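Side-chain contact in phosphoenolpyruvate-protein phosphotransferase (Coxiella burnetii, PDB 3TRC), which probably transfers a phosphoryl group from phosphoenolpyruvate to a histidine of a partner protein, and is represented here by its GAF domain: residues A[8-13]-A[148-153]. Sequence-based numbering, arbitrary orientation.
Sequences KILRQI and CVTLAI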
loop_
_atom_site.group_PDB
_atom_site.type_symbol
_atom_site.label_atom_id
_atom_site.label_comp_id
_atom_site.label_asym_id
_atom_site.label_seq_id
_atom_site.Cartn_x
_atom_site.Cartn_y
_atom_site.Cartn_z
ATOM N N LYS A 8 4.896 2.595 -9.446
ATOM C CA LYS A 8 5.842 3.536 -8.862
ATOM C C LYS A 8 5.146 4.726 -8.203
ATOM O O LYS A 8 5.651 5.295 -7.234
ATOM C CB LYS A 8 6.832 4.014 -9.917
ATOM C CG LYS A 8 7.685 2.903 -10.491
ATOM C CD LYS A 8 8.647 3.452 -11.515
ATOM C CE LYS A 8 9.516 2.356 -12.100
ATOM N NZ LYS A 8 10.104 2.791 -13.395
ATOM N N ILE A 9 3.990 5.106 -8.734
ATOM C CA ILE A 9 3.190 6.153 -8.115
ATOM C C ILE A 9 2.717 5.669 -6.756
ATOM O O ILE A 9 2.766 6.404 -5.773
ATOM C CB ILE A 9 1.969 6.516 -8.972
ATOM C CG1 ILE A 9 2.428 7.156 -10.279
ATOM C CG2 ILE A 9 1.018 7.448 -8.202
ATOM C CD1 ILE A 9 1.368 7.191 -11.351
ATOM N N LEU A 10 2.263 4.422 -6.717
ATOM C CA LEU A 10 1.833 3.798 -5.476
ATOM C C LEU A 10 2.978 3.836 -4.482
ATOM O O LEU A 10 2.793 4.134 -3.306
ATOM C CB LEU A 10 1.423 2.349 -5.722
ATOM C CG LEU A 10 -0.053 1.993 -5.627
ATOM C CD1 LEU A 10 -0.203 0.482 -5.532
ATOM C CD2 LEU A 10 -0.692 2.679 -4.418
ATOM N N ARG A 11 4.173 3.527 -4.970
ATOM C CA ARG A 11 5.355 3.520 -4.126
ATOM C C ARG A 11 5.552 4.884 -3.467
ATOM O O ARG A 11 5.731 4.976 -2.254
ATOM C CB ARG A 11 6.579 3.145 -4.962
ATOM C CG ARG A 11 7.834 2.849 -4.166
ATOM C CD ARG A 11 9.014 2.686 -5.112
ATOM N NE ARG A 11 9.218 3.882 -5.928
ATOM C CZ ARG A 11 9.832 3.891 -7.107
ATOM N NH1 ARG A 11 10.301 2.762 -7.620
ATOM N NH2 ARG A 11 9.971 5.027 -7.779
ATOM N N GLN A 12 5.500 5.942 -4.271
ATOM C CA GLN A 12 5.720 7.301 -3.783
ATOM C C GLN A 12 4.604 7.796 -2.858
ATOM O O GLN A 12 4.878 8.413 -1.827
ATOM C CB GLN A 12 5.911 8.273 -4.956
ATOM C CG GLN A 12 5.896 9.754 -4.570
ATOM C CD GLN A 12 7.167 10.209 -3.861
ATOM O OE1 GLN A 12 8.186 9.517 -3.874
ATOM N NE2 GLN A 12 7.107 11.381 -3.239
ATOM N N ILE A 13 3.353 7.529 -3.224
ATOM C CA ILE A 13 2.229 8.006 -2.422
ATOM C C ILE A 13 2.052 7.215 -1.126
ATOM O O ILE A 13 1.654 7.774 -0.109
ATOM C CB ILE A 13 0.908 8.020 -3.216
ATOM C CG1 ILE A 13 -0.177 8.747 -2.427
ATOM C CG2 ILE A 13 0.454 6.603 -3.543
ATOM C CD1 ILE A 13 -1.419 9.034 -3.237
ATOM N N CYS A 148 -6.199 2.773 -7.725
ATOM C CA CYS A 148 -7.091 3.494 -6.822
ATOM C C CYS A 148 -7.701 2.592 -5.746
ATOM O O CYS A 148 -7.881 3.010 -4.600
ATOM C CB CYS A 148 -8.183 4.214 -7.620
ATOM S SG CYS A 148 -7.642 5.636 -8.581
ATOM N N VAL A 149 -8.028 1.357 -6.113
ATOM C CA VAL A 149 -8.583 0.403 -5.161
ATOM C C VAL A 149 -7.540 0.038 -4.114
ATOM O O VAL A 149 -7.820 0.036 -2.915
ATOM C CB VAL A 149 -9.110 -0.862 -5.862
ATOM C CG1 VAL A 149 -9.356 -1.979 -4.853
ATOM C CG2 VAL A 149 -10.376 -0.540 -6.634
ATOM N N THR A 150 -6.329 -0.260 -4.573
ATOM C CA THR A 150 -5.244 -0.604 -3.667
ATOM C C THR A 150 -4.982 0.548 -2.711
ATOM O O THR A 150 -4.779 0.342 -1.507
ATOM C CB THR A 150 -3.959 -0.961 -4.458
ATOM O OG1 THR A 150 -4.245 -2.051 -5.339
ATOM C CG2 THR A 150 -2.851 -1.373 -3.512
ATOM N N LEU A 151 -5.019 1.766 -3.238
ATOM C CA LEU A 151 -4.849 2.967 -2.432
ATOM C C LEU A 151 -5.952 3.113 -1.378
ATOM O O LEU A 151 -5.680 3.470 -0.229
ATOM C CB LEU A 151 -4.827 4.196 -3.332
ATOM C CG LEU A 151 -4.593 5.548 -2.663
ATOM C CD1 LEU A 151 -3.262 5.546 -1.923
ATOM C CD2 LEU A 151 -4.639 6.659 -3.695
ATOM N N ALA A 152 -7.191 2.841 -1.775
ATOM C CA ALA A 152 -8.327 2.971 -0.865
ATOM C C ALA A 152 -8.216 2.053 0.351
ATOM O O ALA A 152 -8.747 2.360 1.421
ATOM C CB ALA A 152 -9.640 2.713 -1.603
ATOM N N ILE A 153 -7.549 0.915 0.186
ATOM C CA ILE A 153 -7.299 0.023 1.313
ATOM C C ILE A 153 -6.440 0.740 2.348
ATOM O O ILE A 153 -6.678 0.641 3.551
ATOM C CB ILE A 153 -6.611 -1.272 0.854
ATOM C CG1 ILE A 153 -7.515 -1.997 -0.146
ATOM C CG2 ILE A 153 -6.290 -2.162 2.046
ATOM C CD1 ILE A 153 -6.870 -3.164 -0.842
#
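L10 and I13 of helix 3-19 meet T150 and L151 of helix 142-164 in the helical layer of a GAF domain, where the N- and C-terminal helices run in roughly the same direction beside a six-stranded antiparallel sheet. The contact is light and wholly apolar: 175 Å² is buried, and the closest CA atoms, those of L10 and L151, are 7.4 Å apart. Methyl-to-methyl packing forms two separate pairs, in each of which the side chains cross at about a right angle. In the first, L10 CD1 lies 3.8 Å from T150 CG2 and 4.2 Å from T150 CB. The chi1 of L10, -110°, is well off a staggered value; this swings the isobutyl end across to T150, although its CB leaves the helix alongside the partner rather than at it. In the second, the conformer of I13 described here, one of two modelled, brings CD1 within 4.0 Å of L151 CD2, while I13 CG2 is 4.2 Å from L151 CD1. In this conformer both branches of the isoleucine meet the leucine fork; for the other the detail is uncertain. Helix 23-37 closes over this pair, L29 and R33 touching I13 and V30 touching L151. On the other side of helix 142-164, C148 and A152 pack on strand 114-122, so this helix lies between sheet and N-terminal helix. The L10-T150 pair is itself part of the dimer interface: L10 touches L10 of the second subunit and T150 touches R11 of that subunit, while K8 forms a salt bridge with its E142. The hydroxyl of T150 is bonded within its own helix. With chi1 -58°, OG1 sits beside the backbone N and hydrogen-bonds to A146 O, leaving CG2, anti to that N, as the methyl presented to L10 CD1.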